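Local coordinates for protein putative creatinine amidohydrolase (Bacteroides fragilis, PDB 3LUB) that binds two zinc ions in a creatininase-type site and probably hydrolyses non-peptide carbon-nitrogen bonds in linear amides, at residues N78-L84 / P206-D210; P33-H37 / D215-P221; W28-E32 / H120-F125. All blocks are in the same frame, centred on the assembly; numbering follows the deposited sequence.

Contact 1. Residues N78-L84 / P206-D210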
loop_
_atom_site.group_PDB
_atom_site.type_symbol
_atom_site.label_atom_id
_atom_site.label_comp_id
_atom_site.label_asym_id
_atom_site.label_seq_id
_atom_site.Cartn_x
_atom_site.Cartn_y
_atom_site.Cartn_z
ATOM N N ASN F 78 -5.781 -18.592 12.364
ATOM C CA ASN F 78 -6.526 -19.434 11.452
ATOM C C ASN F 78 -7.998 -19.114 11.430
ATOM O O ASN F 78 -8.528 -18.472 12.343
ATOM C CB ASN F 78 -6.381 -20.924 11.845
ATOM C CG ASN F 78 -5.073 -21.519 11.436
ATOM O OD1 ASN F 78 -4.087 -20.818 11.306
ATOM N ND2 ASN F 78 -5.047 -22.833 11.267
ATOM N N PRO F 79 -8.688 -19.644 10.412
ATOM C CA PRO F 79 -10.134 -19.567 10.426
ATOM C C PRO F 79 -10.743 -20.166 11.705
ATOM O O PRO F 79 -10.293 -21.203 12.199
ATOM C CB PRO F 79 -10.539 -20.380 9.190
ATOM C CG PRO F 79 -9.332 -20.344 8.299
ATOM C CD PRO F 79 -8.173 -20.366 9.228
ATOM N N GLY F 80 -11.746 -19.485 12.240
ATOM C CA GLY F 80 -12.370 -19.877 13.487
ATOM C C GLY F 80 -11.720 -19.310 14.745
ATOM O O GLY F 80 -12.357 -19.330 15.791
ATOM N N GLN F 81 -10.477 -18.845 14.665
ATOM C CA GLN F 81 -9.800 -18.265 15.832
ATOM C C GLN F 81 -10.118 -16.800 16.044
ATOM O O GLN F 81 -10.094 -16.328 17.175
ATOM C CB GLN F 81 -8.278 -18.357 15.736
ATOM C CG GLN F 81 -7.678 -19.766 15.901
ATOM C CD GLN F 81 -6.168 -19.731 16.045
ATOM O OE1 GLN F 81 -5.434 -19.482 15.087
ATOM N NE2 GLN F 81 -5.700 -19.966 17.258
ATOM N N ARG F 82 -10.335 -16.064 14.962
ATOM C CA ARG F 82 -10.577 -14.638 15.054
ATOM C C ARG F 82 -11.869 -14.326 15.853
ATOM O O ARG F 82 -11.940 -13.326 16.561
ATOM C CB ARG F 82 -10.628 -14.082 13.627
ATOM C CG ARG F 82 -10.581 -12.574 13.497
ATOM C CD ARG F 82 -10.571 -12.138 12.019
ATOM N NE ARG F 82 -11.708 -12.644 11.232
ATOM C CZ ARG F 82 -12.182 -12.062 10.118
ATOM N NH1 ARG F 82 -11.658 -10.948 9.631
ATOM N NH2 ARG F 82 -13.219 -12.589 9.480
ATOM N N GLU F 83 -12.868 -15.202 15.749
ATOM C CA GLU F 83 -14.114 -15.074 16.477
ATOM C C GLU F 83 -13.991 -15.390 17.980
ATOM O O GLU F 83 -14.896 -15.081 18.754
ATOM C CB GLU F 83 -15.187 -15.972 15.841
ATOM C CG GLU F 83 -15.011 -17.473 16.106
ATOM C CD GLU F 83 -15.777 -18.360 15.118
ATOM O OE1 GLU F 83 -15.265 -18.587 13.993
ATOM O OE2 GLU F 83 -16.882 -18.837 15.469
ATOM N N LEU F 84 -12.882 -15.989 18.411
ATOM C CA LEU F 84 -12.701 -16.221 19.845
ATOM C C LEU F 84 -12.324 -14.889 20.507
ATOM O O LEU F 84 -11.473 -14.166 19.993
ATOM C CB LEU F 84 -11.640 -17.296 20.112
ATOM C CG LEU F 84 -11.884 -18.739 19.651
ATOM C CD1 LEU F 84 -10.586 -19.577 19.766
ATOM C CD2 LEU F 84 -13.066 -19.448 20.368
ATOM N N PRO F 206 -5.071 -24.422 6.266
ATOM C CA PRO F 206 -5.105 -24.165 7.701
ATOM C C PRO F 206 -6.245 -24.927 8.403
ATOM O O PRO F 206 -7.348 -25.087 7.866
ATOM C CB PRO F 206 -5.321 -22.644 7.786
ATOM C CG PRO F 206 -6.028 -22.289 6.512
ATOM C CD PRO F 206 -5.485 -23.240 5.477
ATOM N N ARG F 207 -5.951 -25.431 9.589
ATOM C CA ARG F 207 -6.965 -25.974 10.480
ATOM C C ARG F 207 -8.009 -24.892 10.763
ATOM O O ARG F 207 -7.662 -23.740 11.033
ATOM C CB ARG F 207 -6.273 -26.381 11.796
ATOM C CG ARG F 207 -7.184 -26.972 12.867
ATOM C CD ARG F 207 -6.471 -27.180 14.228
ATOM N NE ARG F 207 -5.269 -28.033 14.188
ATOM C CZ ARG F 207 -5.259 -29.371 14.270
ATOM N NH1 ARG F 207 -6.384 -30.090 14.352
ATOM N NH2 ARG F 207 -4.097 -30.013 14.249
ATOM N N HIS F 208 -9.289 -25.266 10.709
ATOM C CA HIS F 208 -10.364 -24.388 11.152
ATOM C C HIS F 208 -10.658 -24.671 12.622
ATOM O O HIS F 208 -11.090 -25.771 12.981
ATOM C CB HIS F 208 -11.596 -24.579 10.287
ATOM C CG HIS F 208 -11.397 -24.142 8.870
ATOM N ND1 HIS F 208 -12.408 -23.598 8.113
ATOM C CD2 HIS F 208 -10.292 -24.131 8.085
ATOM C CE1 HIS F 208 -11.933 -23.270 6.919
ATOM N NE2 HIS F 208 -10.652 -23.590 6.874
ATOM N N TRP F 209 -10.386 -23.682 13.467
ATOM C CA TRP F 209 -10.467 -23.840 14.910
ATOM C C TRP F 209 -11.884 -24.153 15.375
ATOM O O TRP F 209 -12.083 -24.976 16.274
ATOM C CB TRP F 209 -9.923 -22.598 15.612
ATOM C CG TRP F 209 -8.752 -22.906 16.439
ATOM C CD1 TRP F 209 -8.729 -23.005 17.793
ATOM C CD2 TRP F 209 -7.435 -23.203 15.994
ATOM N NE1 TRP F 209 -7.477 -23.311 18.230
ATOM C CE2 TRP F 209 -6.658 -23.469 17.151
ATOM C CE3 TRP F 209 -6.831 -23.286 14.742
ATOM C CZ2 TRP F 209 -5.312 -23.794 17.096
ATOM C CZ3 TRP F 209 -5.482 -23.613 14.680
ATOM C CH2 TRP F 209 -4.736 -23.861 15.858
ATOM N N ASP F 210 -12.863 -23.532 14.710
ATOM C CA ASP F 210 -14.285 -23.764 15.014
ATOM C C ASP F 210 -14.758 -25.197 14.740
ATOM O O ASP F 210 -15.616 -25.718 15.443
ATOM C CB ASP F 210 -15.178 -22.755 14.285
ATOM C CG ASP F 210 -15.092 -22.872 12.781
ATOM O OD1 ASP F 210 -13.968 -22.847 12.249
ATOM O OD2 ASP F 210 -16.168 -22.994 12.147
#

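Contact 2. Residues P33-H37 / D215-P221. With ZN (zinc ion), chain B.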
loop_
_atom_site.group_PDB
_atom_site.type_symbol
_atom_site.label_atom_id
_atom_site.label_comp_id
_atom_site.label_asym_id
_atom_site.label_seq_id
_atom_site.Cartn_x
_atom_site.Cartn_y
_atom_site.Cartn_z
ATOM N N PRO F 33 -6.075 -17.419 22.404
ATOM C CA PRO F 33 -6.496 -18.376 23.417
ATOM C C PRO F 33 -5.680 -19.696 23.315
ATOM O O PRO F 33 -5.387 -20.158 22.212
ATOM C CB PRO F 33 -7.962 -18.631 23.085
ATOM C CG PRO F 33 -8.379 -17.554 22.146
ATOM C CD PRO F 33 -7.160 -17.052 21.488
ATOM N N HIS F 34 -5.327 -20.242 24.478
ATOM C CA HIS F 34 -4.536 -21.452 24.624
ATOM C C HIS F 34 -5.249 -22.451 25.514
ATOM O O HIS F 34 -4.994 -22.495 26.710
ATOM C CB HIS F 34 -3.195 -21.085 25.240
ATOM C CG HIS F 34 -2.202 -20.639 24.220
ATOM N ND1 HIS F 34 -2.307 -19.430 23.551
ATOM C CD2 HIS F 34 -1.131 -21.275 23.698
ATOM C CE1 HIS F 34 -1.301 -19.323 22.700
ATOM N NE2 HIS F 34 -0.579 -20.434 22.764
ATOM N N ASN F 35 -6.154 -23.239 24.943
ATOM C CA ASN F 35 -7.050 -24.056 25.747
ATOM C C ASN F 35 -7.747 -23.105 26.740
ATOM O O ASN F 35 -7.848 -21.920 26.482
ATOM C CB ASN F 35 -6.228 -25.144 26.436
ATOM C CG ASN F 35 -7.058 -26.320 26.929
ATOM O OD1 ASN F 35 -8.032 -26.138 27.656
ATOM N ND2 ASN F 35 -6.635 -27.538 26.578
ATOM N N LEU F 36 -8.175 -23.600 27.901
ATOM C CA LEU F 36 -8.817 -22.760 28.890
ATOM C C LEU F 36 -7.864 -22.278 29.930
ATOM O O LEU F 36 -8.196 -21.383 30.683
ATOM C CB LEU F 36 -9.983 -23.523 29.557
ATOM C CG LEU F 36 -11.088 -24.114 28.652
ATOM C CD1 LEU F 36 -11.950 -25.074 29.463
ATOM C CD2 LEU F 36 -11.942 -23.022 28.017
ATOM N N HIS F 37 -6.661 -22.825 29.972
ATOM C CA HIS F 37 -5.817 -22.707 31.173
ATOM C C HIS F 37 -4.539 -21.887 30.993
ATOM O O HIS F 37 -3.952 -21.437 31.991
ATOM C CB HIS F 37 -5.447 -24.092 31.692
ATOM C CG HIS F 37 -4.564 -24.860 30.766
ATOM N ND1 HIS F 37 -4.903 -25.106 29.454
ATOM C CD2 HIS F 37 -3.351 -25.428 30.959
ATOM C CE1 HIS F 37 -3.927 -25.788 28.877
ATOM N NE2 HIS F 37 -2.973 -25.990 29.768
ATOM N N ASP F 215 -12.104 -26.624 23.038
ATOM C CA ASP F 215 -11.664 -25.649 24.054
ATOM C C ASP F 215 -10.554 -24.709 23.566
ATOM O O ASP F 215 -10.020 -23.951 24.357
ATOM C CB ASP F 215 -11.238 -26.385 25.332
ATOM C CG ASP F 215 -10.261 -27.509 25.060
ATOM O OD1 ASP F 215 -9.365 -27.312 24.233
ATOM O OD2 ASP F 215 -10.401 -28.591 25.661
ATOM N N SER F 216 -10.242 -24.778 22.262
ATOM C CA SER F 216 -9.204 -23.974 21.579
ATOM C C SER F 216 -7.807 -24.596 21.689
ATOM O O SER F 216 -6.887 -24.157 21.029
ATOM C CB SER F 216 -9.198 -22.496 22.044
ATOM O OG SER F 216 -8.409 -22.294 23.199
ATOM N N GLY F 217 -7.656 -25.634 22.502
ATOM C CA GLY F 217 -6.405 -26.386 22.555
ATOM C C GLY F 217 -6.371 -27.487 21.513
ATOM O O GLY F 217 -7.414 -28.002 21.090
ATOM N N VAL F 218 -5.165 -27.834 21.086
ATOM C CA VAL F 218 -4.920 -29.017 20.247
ATOM C C VAL F 218 -3.875 -29.885 20.955
ATOM O O VAL F 218 -2.688 -29.665 20.808
ATOM C CB VAL F 218 -4.380 -28.645 18.814
ATOM C CG1 VAL F 218 -4.170 -29.913 17.962
ATOM C CG2 VAL F 218 -5.303 -27.691 18.098
ATOM N N GLY F 219 -4.342 -30.882 21.716
ATOM C CA GLY F 219 -3.475 -31.734 22.528
ATOM C C GLY F 219 -3.884 -31.687 23.995
ATOM O O GLY F 219 -4.201 -30.602 24.523
ATOM N N ASN F 220 -3.880 -32.866 24.643
ATOM C CA ASN F 220 -4.150 -33.005 26.082
ATOM C C ASN F 220 -2.922 -32.577 26.889
ATOM O O ASN F 220 -1.862 -33.190 26.768
ATOM C CB ASN F 220 -4.551 -34.454 26.431
ATOM C CG ASN F 220 -5.201 -34.569 27.797
ATOM O OD1 ASN F 220 -4.890 -33.803 28.708
ATOM N ND2 ASN F 220 -6.148 -35.502 27.934
ATOM N N PRO F 221 -3.052 -31.494 27.703
ATOM C CA PRO F 221 -1.965 -30.935 28.484
ATOM C C PRO F 221 -1.883 -31.464 29.911
ATOM O O PRO F 221 -1.069 -30.979 30.688
ATOM C CB PRO F 221 -2.366 -29.470 28.555
ATOM C CG PRO F 221 -3.811 -29.526 28.672
ATOM C CD PRO F 221 -4.270 -30.708 27.912
HETATM ZN ZN ZN B . 1.253 -21.167 21.853
HETATM O O HOH W 1 -4.671 -28.002 24.662
HETATM O O HOH W 2 0.831 -21.994 19.983
#

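Contact 3. Residues W28-E32 / H120-F125. With ZN (zinc ion), chain C; EDO (1,2-ethanediol), chain D.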
loop_
_atom_site.group_PDB
_atom_site.type_symbol
_atom_site.label_atom_id
_atom_site.label_comp_id
_atom_site.label_asym_id
_atom_site.label_seq_id
_atom_site.Cartn_x
_atom_site.Cartn_y
_atom_site.Cartn_z
ATOM N N TRP F 28 8.645 -12.938 19.000
ATOM C CA TRP F 28 7.450 -12.620 18.254
ATOM C C TRP F 28 6.422 -13.676 18.548
ATOM O O TRP F 28 6.626 -14.904 18.285
ATOM C CB TRP F 28 7.772 -12.535 16.765
ATOM C CG TRP F 28 6.773 -11.803 15.986
ATOM C CD1 TRP F 28 5.421 -11.980 16.025
ATOM C CD2 TRP F 28 7.015 -10.755 15.046
ATOM N NE1 TRP F 28 4.810 -11.130 15.151
ATOM C CE2 TRP F 28 5.756 -10.371 14.525
ATOM C CE3 TRP F 28 8.172 -10.133 14.561
ATOM C CZ2 TRP F 28 5.611 -9.370 13.557
ATOM C CZ3 TRP F 28 8.035 -9.155 13.614
ATOM C CH2 TRP F 28 6.756 -8.769 13.118
ATOM N N GLY F 29 5.330 -13.198 19.131
ATOM C CA GLY F 29 4.273 -14.026 19.630
ATOM C C GLY F 29 2.932 -13.875 18.936
ATOM O O GLY F 29 2.852 -13.819 17.716
ATOM N N ALA F 30 1.892 -13.886 19.744
ATOM C CA ALA F 30 0.503 -13.845 19.309
ATOM C C ALA F 30 -0.324 -13.512 20.542
ATOM O O ALA F 30 0.137 -13.729 21.669
ATOM C CB ALA F 30 0.051 -15.218 18.713
ATOM N N THR F 31 -1.532 -12.992 20.305
ATOM C CA THR F 31 -2.571 -12.788 21.307
ATOM C C THR F 31 -3.712 -13.782 20.939
ATOM O O THR F 31 -4.497 -13.574 19.995
ATOM C CB THR F 31 -2.990 -11.301 21.327
ATOM O OG1 THR F 31 -1.806 -10.481 21.467
ATOM C CG2 THR F 31 -4.026 -10.970 22.451
ATOM N N GLU F 32 -3.781 -14.877 21.691
ATOM C CA GLU F 32 -4.390 -16.113 21.217
ATOM C C GLU F 32 -4.807 -16.989 22.382
ATOM O O GLU F 32 -3.993 -17.289 23.238
ATOM C CB GLU F 32 -3.383 -16.893 20.364
ATOM C CG GLU F 32 -3.948 -18.118 19.658
ATOM C CD GLU F 32 -2.890 -18.979 19.005
ATOM O OE1 GLU F 32 -1.732 -18.948 19.491
ATOM O OE2 GLU F 32 -3.206 -19.700 18.027
ATOM N N HIS F 120 4.951 -18.606 17.970
ATOM C CA HIS F 120 3.710 -18.974 17.308
ATOM C C HIS F 120 3.977 -19.584 15.915
ATOM O O HIS F 120 4.555 -18.957 15.056
ATOM C CB HIS F 120 2.804 -17.745 17.263
ATOM C CG HIS F 120 1.536 -17.932 16.492
ATOM N ND1 HIS F 120 0.620 -18.916 16.787
ATOM C CD2 HIS F 120 1.026 -17.246 15.437
ATOM C CE1 HIS F 120 -0.396 -18.832 15.944
ATOM N NE2 HIS F 120 -0.166 -17.837 15.105
ATOM N N GLY F 121 3.570 -20.829 15.719
ATOM C CA GLY F 121 3.814 -21.535 14.460
ATOM C C GLY F 121 3.077 -20.978 13.242
ATOM O O GLY F 121 3.469 -21.239 12.118
ATOM N N GLY F 122 2.026 -20.192 13.480
ATOM C CA GLY F 122 1.304 -19.443 12.456
ATOM C C GLY F 122 2.086 -18.302 11.850
ATOM O O GLY F 122 1.758 -17.879 10.756
ATOM N N ASN F 123 3.122 -17.822 12.547
ATOM C CA ASN F 123 4.013 -16.812 12.001
ATOM C C ASN F 123 5.037 -17.414 11.023
ATOM O O ASN F 123 5.632 -18.457 11.276
ATOM C CB ASN F 123 4.756 -16.059 13.117
ATOM C CG ASN F 123 3.828 -15.352 14.092
ATOM O OD1 ASN F 123 2.693 -14.958 13.739
ATOM N ND2 ASN F 123 4.313 -15.156 15.332
ATOM N N ASN F 124 5.221 -16.731 9.904
ATOM C CA ASN F 124 6.138 -17.132 8.834
ATOM C C ASN F 124 6.890 -15.884 8.375
ATOM O O ASN F 124 6.273 -14.914 7.996
ATOM C CB ASN F 124 5.343 -17.750 7.677
ATOM C CG ASN F 124 4.721 -19.108 8.040
ATOM O OD1 ASN F 124 5.444 -20.069 8.313
ATOM N ND2 ASN F 124 3.379 -19.193 8.035
ATOM N N PHE F 125 8.220 -15.916 8.460
ATOM C CA PHE F 125 9.056 -14.763 8.244
ATOM C C PHE F 125 9.997 -14.859 7.057
ATOM O O PHE F 125 10.764 -13.930 6.829
ATOM C CB PHE F 125 9.905 -14.487 9.510
ATOM C CG PHE F 125 9.082 -14.181 10.716
ATOM C CD1 PHE F 125 8.482 -12.936 10.855
ATOM C CD2 PHE F 125 8.857 -15.147 11.693
ATOM C CE1 PHE F 125 7.659 -12.650 11.959
ATOM C CE2 PHE F 125 8.030 -14.861 12.794
ATOM C CZ PHE F 125 7.440 -13.601 12.913
HETATM ZN ZN ZN C . 0.183 -19.921 18.814
HETATM C C1 EDO D . -2.302 -6.940 20.805
HETATM O O1 EDO D . -2.168 -7.794 21.948
HETATM C C2 EDO D . -2.248 -5.494 21.282
HETATM O O2 EDO D . -3.453 -5.160 21.997
HETATM O O HOH W 2 0.831 -21.994 19.983
#

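Contact 1. Residues N78-L84 / P206-D210
Two loops can be joined by few bonds when each offers a backbone carbonyl to the other, and residues 206-210 illustrate this as they run past 78-84 into a helix. Pro206 comes first, its CB 3.9 Å from Pro79 CD, an apolar touch between two proline rings. Arg207 contributes its carbonyl: Asn78 ND2 donates to Arg207 O at 2.8 Å, while Asn78 OD1 is taken by Arg130 of the second subunit. His208 stands at the N-cap position and presents one face of its imidazole to Pro79, whose CB lies 3.7 Å from the ring centroid and almost on the ring normal, a CH-pi contact. Pro79 O meets His208 CA at 3.4 Å in a CA-H...O contact and accepts the stronger bond from Trp209 N at 2.8 Å. Trp209 buries the most surface here. Gln81 CG sits over its five-membered ring, 3.6 Å from the centroid, and Asn78 ND2 approaches the ring edge. The amide of Gln81 is used differently: Asn78 N donates to Gln81 OE1 (2.9 Å), and Gln81 NE2 donates to the zinc ligand Glu32; the indole thus packs against the CG of a second-shell residue. Asp210, known to bind calcium but without it in this chain, brings OD1 to 3.6 Å from Gly80 CA; a CB on Gly80 would clash with Asp210 N. The contact thus joins the loop between strand 66-68 and helix 92-108 to the start of helix 209-212, with the second and third subunits packing nearby.

Contact 2. Residues P33-H37 / D215-P221
The zinc site of this creatininase-superfamily protein borders this contact, in which the loop carrying one zinc ligand is backed by a second loop from much later in the chain. His34 holds a zinc ion through NE2 at 2.2 Å; Asp43, Glu168 and a water at 2.1 Å from the metal complete the set. Its CA-CB bond points away from 215-221; ND1 is bonded to Glu32 O, and Asn35 makes most of the contact. Asn35 CA lies only 4.0 Å from Gly217 CA, so the backbones nearly touch: Asn35 CA reaches Asp215 O at 3.3 Å in a CA-H...O contact. A side chain on Gly217 would run into Asn35 ND2. Asn35 ND2 donates to a water at 2.8 Å that lies 2.6 Å from Gly219 O, to which it can donate, so water bridges the gap where the loops diverge. Asn35 OD1 accepts from Leu36 N at 2.6 Å and also from Gly186. The later loop is tightly braced from within: Asp215 OD1 accepts from Gly217 N at 3.0 Å, and Ser216 OG donates to Asp215 O at 2.6 Å. Van der Waals contacts flank this centre, with Pro33 CB 3.7 Å from Ser216 OG, Leu36 CG 4.0 Å from Asp215 CB, and Pro221 CB 3.7 Å from His37 NE2, which is bonded to Thr169. The result is an Asx turn at Asp215 set against a metal-ligand loop, behind the two-zinc centre of the creatininase fold.

Contact 3. Residues W28-E32 / H120-F125
This is a buried contact between two loops that leave the C-terminal ends of neighbouring parallel strands, 23-28 and 113-118, a common place for an active site in alpha/beta folds; here it carries a shared metal. Glu32 OE1 binds the zinc ion at 2.2 Å and His120 ND1 at 2.3 Å, with Asp43 and a water 2.5 Å from the metal as further ligands. Both side chains have second partners that help to orient them: Glu32 OE2 accepts from Gln81, and His120 NE2 bonds to Ala76 O. Ala30 CB covers one face of the imidazole, 4.1 Å from its centroid, in a CH-pi contact. Asn123 closes the type I turn that starts at His120, with Asn123 N bonded to His120 O at 3.1 Å, and its ND2 donates almost linearly to Gly29 O, also at 3.1 Å. Beyond it, Trp28 and Phe125 meet obliquely, Trp28 CD2 lying 3.6 Å from Phe125 CZ, while Trp28 NE1 is held by Phe74 O. The contact therefore runs from an apolar end at Trp28 and Phe125 to a metal-binding end at Glu32 and His120. Because ND1 is taken by zinc and NE2 faces a carbonyl, His120 is expected to act as a neutral ligand protonated on NE2, leaving the carboxylates of Glu32 and Asp43 to offset the charge on the metal.

Overall arrangement
From the N terminus, the chain leaves strand 23-28 through 28-32 and passes straight into 33-37, so contacts 3 and 2 begin side by side. Contact 3 closes first, when the chain returns after strand 113-118, tying two neighbouring strands of the sheet at the metal site. Before that, 78-84 has opened contact 1, which closes only at 206-210; contacts 1 and 3 therefore cross, as do 2 and 3. Contact 2 closes last, at 215-221, with contact 1 nested inside its loop. Gln81 reaches Glu32, Trp209 reaches Ser216, and one water joins both zinc ions, so the three contacts are linked around the two-zinc site.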